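Local atomic coordinates of diaminopimelate decarboxylase (PDB entry 2P3E), a protein that probably catalyses the pyridoxal-phosphate-dependent decarboxylation of meso-diaminopimelate to L-lysine, the final step of lysine biosynthesis. Residues L36-S41 with V394-G399; N42-R47 with R282-N287. All coordinates share one frame; numbering follows the deposited sequence.

Contact 1 of 2, residues L36-S41 with V394-G399; sequences LYVYSS and VLVENG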
loop_
_atom_site.group_PDB
_atom_site.type_symbol
_atom_site.label_atom_id
_atom_site.label_comp_id
_atom_site.label_asym_id
_atom_site.label_seq_id
_atom_site.Cartn_x
_atom_site.Cartn_y
_atom_site.Cartn_z
ATOM N N LEU B 36 -10.348 2.927 -13.075
ATOM C CA LEU B 36 -9.661 2.572 -14.316
ATOM C C LEU B 36 -8.385 3.394 -14.491
ATOM O O LEU B 36 -8.424 4.639 -14.481
ATOM C CB LEU B 36 -10.586 2.815 -15.530
ATOM C CG LEU B 36 -10.102 2.343 -16.908
ATOM C CD1 LEU B 36 -9.971 0.820 -16.912
ATOM C CD2 LEU B 36 -11.054 2.796 -18.043
ATOM N N TYR B 37 -7.258 2.702 -14.646
ATOM C CA TYR B 37 -6.016 3.358 -15.049
ATOM C C TYR B 37 -5.915 3.373 -16.565
ATOM O O TYR B 37 -5.979 2.323 -17.219
ATOM C CB TYR B 37 -4.802 2.643 -14.457
ATOM C CG TYR B 37 -4.404 3.133 -13.075
ATOM C CD1 TYR B 37 -4.712 2.399 -11.920
ATOM C CD2 TYR B 37 -3.716 4.337 -12.925
ATOM C CE1 TYR B 37 -4.316 2.865 -10.635
ATOM C CE2 TYR B 37 -3.344 4.810 -11.669
ATOM C CZ TYR B 37 -3.645 4.073 -10.533
ATOM O OH TYR B 37 -3.233 4.578 -9.308
ATOM N N VAL B 38 -5.727 4.564 -17.119
ATOM C CA VAL B 38 -5.651 4.737 -18.574
ATOM C C VAL B 38 -4.303 5.350 -18.928
ATOM O O VAL B 38 -3.933 6.367 -18.349
ATOM C CB VAL B 38 -6.806 5.653 -19.086
ATOM C CG1 VAL B 38 -6.739 5.804 -20.626
ATOM C CG2 VAL B 38 -8.177 5.096 -18.661
ATOM N N TYR B 39 -3.579 4.722 -19.868
ATOM C CA TYR B 39 -2.269 5.180 -20.268
ATOM C C TYR B 39 -2.234 5.604 -21.742
ATOM O O TYR B 39 -2.897 4.991 -22.591
ATOM C CB TYR B 39 -1.220 4.076 -20.039
ATOM C CG TYR B 39 -1.115 3.606 -18.603
ATOM C CD1 TYR B 39 -0.269 4.242 -17.697
ATOM C CD2 TYR B 39 -1.886 2.537 -18.144
ATOM C CE1 TYR B 39 -0.179 3.800 -16.359
ATOM C CE2 TYR B 39 -1.785 2.079 -16.819
ATOM C CZ TYR B 39 -0.950 2.715 -15.944
ATOM O OH TYR B 39 -0.890 2.231 -14.654
ATOM N N SER B 40 -1.433 6.629 -22.028
ATOM C CA SER B 40 -1.167 7.085 -23.400
ATOM C C SER B 40 0.112 6.452 -23.920
ATOM O O SER B 40 1.211 6.730 -23.430
ATOM C CB SER B 40 -1.065 8.618 -23.451
ATOM O OG SER B 40 -0.419 9.062 -24.652
ATOM N N SER B 41 -0.033 5.617 -24.950
ATOM C CA SER B 41 1.101 4.973 -25.580
ATOM C C SER B 41 2.085 5.998 -26.159
ATOM O O SER B 41 3.304 5.901 -25.933
ATOM C CB SER B 41 0.613 4.016 -26.679
ATOM O OG SER B 41 1.689 3.305 -27.243
ATOM N N VAL B 394 -5.774 0.150 -19.093
ATOM C CA VAL B 394 -5.931 0.170 -20.556
ATOM C C VAL B 394 -4.888 1.104 -21.153
ATOM O O VAL B 394 -4.487 2.072 -20.516
ATOM C CB VAL B 394 -7.361 0.608 -20.993
ATOM C CG1 VAL B 394 -8.405 -0.421 -20.533
ATOM C CG2 VAL B 394 -7.714 1.956 -20.419
ATOM N N LEU B 395 -4.446 0.782 -22.361
ATOM C CA LEU B 395 -3.441 1.554 -23.084
ATOM C C LEU B 395 -4.055 2.057 -24.399
ATOM O O LEU B 395 -4.488 1.252 -25.250
ATOM C CB LEU B 395 -2.223 0.690 -23.382
ATOM C CG LEU B 395 -1.068 1.285 -24.223
ATOM C CD1 LEU B 395 -0.338 2.357 -23.437
ATOM C CD2 LEU B 395 -0.125 0.169 -24.627
ATOM N N VAL B 396 -4.110 3.376 -24.542
ATOM C CA VAL B 396 -4.707 4.007 -25.709
ATOM C C VAL B 396 -3.602 4.404 -26.701
ATOM O O VAL B 396 -2.516 4.821 -26.294
ATOM C CB VAL B 396 -5.554 5.227 -25.313
ATOM C CG1 VAL B 396 -6.206 5.829 -26.538
ATOM C CG2 VAL B 396 -6.654 4.822 -24.339
ATOM N N GLU B 397 -3.866 4.218 -27.996
ATOM C CA GLU B 397 -2.943 4.679 -29.030
ATOM C C GLU B 397 -3.747 5.078 -30.268
ATOM O O GLU B 397 -4.407 4.220 -30.880
ATOM C CB GLU B 397 -1.945 3.583 -29.394
ATOM C CG GLU B 397 -0.871 4.023 -30.395
ATOM C CD GLU B 397 0.195 2.964 -30.607
ATOM O OE1 GLU B 397 0.776 2.457 -29.616
ATOM O OE2 GLU B 397 0.474 2.636 -31.762
ATOM N N ASN B 398 -3.699 6.369 -30.591
ATOM C CA ASN B 398 -4.306 6.923 -31.815
ATOM C C ASN B 398 -5.715 6.359 -32.089
ATOM O O ASN B 398 -5.934 5.660 -33.082
ATOM C CB ASN B 398 -3.376 6.682 -33.010
ATOM C CG ASN B 398 -3.776 7.489 -34.240
ATOM O OD1 ASN B 398 -4.477 8.501 -34.137
ATOM N ND2 ASN B 398 -3.329 7.038 -35.410
ATOM N N GLY B 399 -6.641 6.618 -31.166
ATOM C CA GLY B 399 -8.036 6.196 -31.323
ATOM C C GLY B 399 -8.390 4.754 -30.982
ATOM O O GLY B 399 -9.571 4.406 -30.960
#
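Ser41 and Glu397 meet because both first torsions put the outward group anti to the backbone N: OG of Ser41 at chi1 -176°, CG of Glu397 at chi1 -175°. The rest of the glutamate chain runs on extended, long enough for its OE1 to accept the hydrogen bond of Ser41 OG at 2.7 Å. The hydroxyl approaches on the anti side of the carboxylate, 26° out of its plane. Before this pair, the backbones of 36-40 and 394-397 run parallel and exchange hydrogen bonds in regular alternation. Tyr37 O accepts from Val394 N, Val394 O from Tyr39 N, and Tyr39 O from Val396 N (2.8 Å); Val396 O then takes the N-H of Ser41, so the ladder reaches into the first turn of helix 41-54. Ser40 caps that helix, its OG bonding Phe43 N and also Glu21. Strand 36-40 lies inside the mixed sheet of the beta domain, with 392-397 along one edge and the antiparallel strand 289-301 along the other, in the two-domain fold of this decarboxylase family. Beta-branched valines suit such a sheet and line one of its faces: Val38 CG2 rests 3.6 Å from Val394 CG2, and Val38 CG1 lies 3.8 Å from Val396 CG2. Leu36 extends the patch, its CD1 4.1 Å from Val394 CG1 with the side chains at about a right angle, and helix 25-32 covers this apolar face through Leu28. On the other face, beside Leu72 of helix 70-78, unbranched-at-CB Leu395 can send CD1 to 3.9 Å from Tyr39 CB and 3.6 Å from Ser41 N. The Tyr39 ring turns its edge to the backbone, CD2 lying 3.6 Å from Val394 O, while its hydroxyl bonds Glu393 and Asn67.

Contact 2 of 2, residues N42-R47 with R282-N287; sequences NFIKER and RSIMGN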
loop_
_atom_site.group_PDB
_atom_site.type_symbol
_atom_site.label_atom_id
_atom_site.label_comp_id
_atom_site.label_asym_id
_atom_site.label_seq_id
_atom_site.Cartn_x
_atom_site.Cartn_y
_atom_site.Cartn_z
ATOM N N ASN B 42 1.559 6.982 -26.893
ATOM C CA ASN B 42 2.422 7.949 -27.566
ATOM C C ASN B 42 3.104 8.907 -26.608
ATOM O O ASN B 42 4.203 9.380 -26.896
ATOM C CB ASN B 42 1.683 8.704 -28.679
ATOM C CG ASN B 42 1.579 7.883 -29.943
ATOM O OD1 ASN B 42 2.595 7.522 -30.542
ATOM N ND2 ASN B 42 0.345 7.529 -30.329
ATOM N N PHE B 43 2.456 9.202 -25.478
ATOM C CA PHE B 43 3.132 9.980 -24.429
ATOM C C PHE B 43 4.373 9.262 -23.910
ATOM O O PHE B 43 5.450 9.875 -23.802
ATOM C CB PHE B 43 2.194 10.332 -23.264
ATOM C CG PHE B 43 2.808 11.277 -22.247
ATOM C CD1 PHE B 43 2.683 12.659 -22.396
ATOM C CD2 PHE B 43 3.528 10.786 -21.152
ATOM C CE1 PHE B 43 3.247 13.533 -21.469
ATOM C CE2 PHE B 43 4.082 11.658 -20.203
ATOM C CZ PHE B 43 3.938 13.038 -20.372
ATOM N N ILE B 44 4.222 7.981 -23.568
ATOM C CA ILE B 44 5.335 7.170 -23.058
ATOM C C ILE B 44 6.501 7.159 -24.056
ATOM O O ILE B 44 7.654 7.435 -23.682
ATOM C CB ILE B 44 4.892 5.726 -22.719
ATOM C CG1 ILE B 44 3.874 5.721 -21.562
ATOM C CG2 ILE B 44 6.092 4.871 -22.326
ATOM C CD1 ILE B 44 3.121 4.404 -21.396
ATOM N N LYS B 45 6.194 6.831 -25.317
ATOM C CA LYS B 45 7.196 6.752 -26.384
ATOM C C LYS B 45 7.924 8.081 -26.559
ATOM O O LYS B 45 9.147 8.096 -26.708
ATOM C CB LYS B 45 6.568 6.311 -27.729
ATOM C CG LYS B 45 6.014 4.879 -27.769
ATOM C CD LYS B 45 5.135 4.654 -29.022
ATOM C CE LYS B 45 4.708 3.192 -29.175
ATOM N NZ LYS B 45 4.112 2.962 -30.534
ATOM N N GLU B 46 7.177 9.182 -26.544
ATOM C CA GLU B 46 7.742 10.517 -26.765
ATOM C C GLU B 46 8.598 11.023 -25.600
ATOM O O GLU B 46 9.601 11.706 -25.829
ATOM C CB GLU B 46 6.658 11.545 -27.092
ATOM C CG GLU B 46 6.108 11.381 -28.503
ATOM C CD GLU B 46 4.769 12.056 -28.708
ATOM O OE1 GLU B 46 4.404 12.955 -27.923
ATOM O OE2 GLU B 46 4.080 11.674 -29.680
ATOM N N ARG B 47 8.204 10.698 -24.364
ATOM C CA ARG B 47 9.073 10.992 -23.207
ATOM C C ARG B 47 10.395 10.233 -23.284
ATOM O O ARG B 47 11.458 10.796 -22.979
ATOM C CB ARG B 47 8.381 10.678 -21.869
ATOM C CG ARG B 47 7.089 11.455 -21.643
ATOM C CD ARG B 47 7.297 12.959 -21.547
ATOM N NE ARG B 47 7.880 13.287 -20.248
ATOM C CZ ARG B 47 7.797 14.472 -19.649
ATOM N NH1 ARG B 47 7.153 15.492 -20.236
ATOM N NH2 ARG B 47 8.367 14.636 -18.457
ATOM N N ARG B 282 9.548 8.265 -13.154
ATOM C CA ARG B 282 8.439 9.224 -13.090
ATOM C C ARG B 282 8.331 10.127 -14.338
ATOM O O ARG B 282 7.218 10.405 -14.802
ATOM C CB ARG B 282 8.606 10.125 -11.863
ATOM C CG ARG B 282 7.344 10.882 -11.435
ATOM C CD ARG B 282 7.683 11.969 -10.398
ATOM N NE ARG B 282 8.467 11.449 -9.266
ATOM C CZ ARG B 282 7.954 10.984 -8.124
ATOM N NH1 ARG B 282 6.633 10.940 -7.925
ATOM N NH2 ARG B 282 8.772 10.543 -7.179
ATOM N N SER B 283 9.471 10.620 -14.849
ATOM C CA SER B 283 9.444 11.535 -16.007
ATOM C C SER B 283 9.003 10.873 -17.316
ATOM O O SER B 283 8.687 11.575 -18.296
ATOM C CB SER B 283 10.775 12.290 -16.209
ATOM O OG SER B 283 11.869 11.400 -16.310
ATOM N N ILE B 284 8.986 9.549 -17.362
ATOM C CA ILE B 284 8.417 8.853 -18.527
ATOM C C ILE B 284 6.969 8.451 -18.260
ATOM O O ILE B 284 6.092 8.669 -19.102
ATOM C CB ILE B 284 9.270 7.609 -18.928
ATOM C CG1 ILE B 284 10.629 8.055 -19.502
ATOM C CG2 ILE B 284 8.500 6.689 -19.907
ATOM C CD1 ILE B 284 11.584 6.870 -19.778
ATOM N N MET B 285 6.705 7.907 -17.075
ATOM C CA MET B 285 5.402 7.303 -16.792
ATOM C C MET B 285 4.357 8.209 -16.131
ATOM O O MET B 285 3.155 8.001 -16.310
ATOM C CB MET B 285 5.590 6.057 -15.911
ATOM C CG MET B 285 6.102 4.829 -16.660
ATOM S SD MET B 285 5.135 4.403 -18.160
ATOM C CE MET B 285 3.492 4.307 -17.504
ATOM N N GLY B 286 4.813 9.184 -15.354
ATOM C CA GLY B 286 3.941 9.931 -14.418
ATOM C C GLY B 286 2.714 10.528 -15.071
ATOM O O GLY B 286 1.585 10.195 -14.704
ATOM N N ASN B 287 2.931 11.396 -16.060
ATOM C CA ASN B 287 1.789 12.030 -16.743
ATOM C C ASN B 287 1.243 11.227 -17.918
ATOM O O ASN B 287 0.307 11.657 -18.598
ATOM C CB ASN B 287 2.121 13.466 -17.150
ATOM C CG ASN B 287 1.863 14.444 -16.029
ATOM O OD1 ASN B 287 0.791 14.428 -15.421
ATOM N ND2 ASN B 287 2.829 15.316 -15.759
#
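Arg47 supplies the hydrogen bonding to Ser283: its NE donates to Ser283 O at 2.7 Å, with the oxygen near the guanidinium plane, and NH2 adds a weak bond to the same atom at 3.1 Å. A long chain bent at chi2 and chi3 suits this role, and NH1 forms a salt bridge with Glu255. An alanine here would probably leave Ser283 O without these donors and Glu255 without its mate. Apolar contacts lie alongside. Ile44 CG2 meets Ile284 CG2 at 3.9 Å, the side chains crossing at about a right angle, and Ile44 CD1 touches Met285 SD at 3.8 Å; flexible Met285 can fold its thioether back toward helix 41-54. Around the aromatic ring, Phe43 CZ lies 3.7 Å from Asn287 CB, and Asn287 O stands 4.1 Å above the ring centre. The ring edge faces Ile284 O, a buried carbonyl with no polar partner. Asn287 turns its amide nearly perpendicular to the ring and bonds Ser373 and Lys248 O. The short helix starts at Arg282, the end of the Glu279-Pro280-Gly281-Arg282 run that probably binds pyridoxal phosphate, as in relatives, in the barrel domain of this decarboxylase family.

How the contacts relate
From the N terminus, strand 36-40 of the mixed sheet leads directly into helix 41-54, and the chain then builds the parallel barrel, ending with strand 275-278. Segment 282-287 returns to that helix, so contact 2 closes the barrel-domain loop. Strand 289-301 then carries the chain back into the mixed sheet, and much later 392-397 joins strand 36-40, closing the larger loop of contact 1, in which contact 2 is nested. The two meet around the strand-helix junction: Tyr39 CD1 packs 3.8 Å from Met285 CE, and Lys45 NZ forms a long, weak ion pair with Glu397 OE1. Together they tie the beta domain to the barrel.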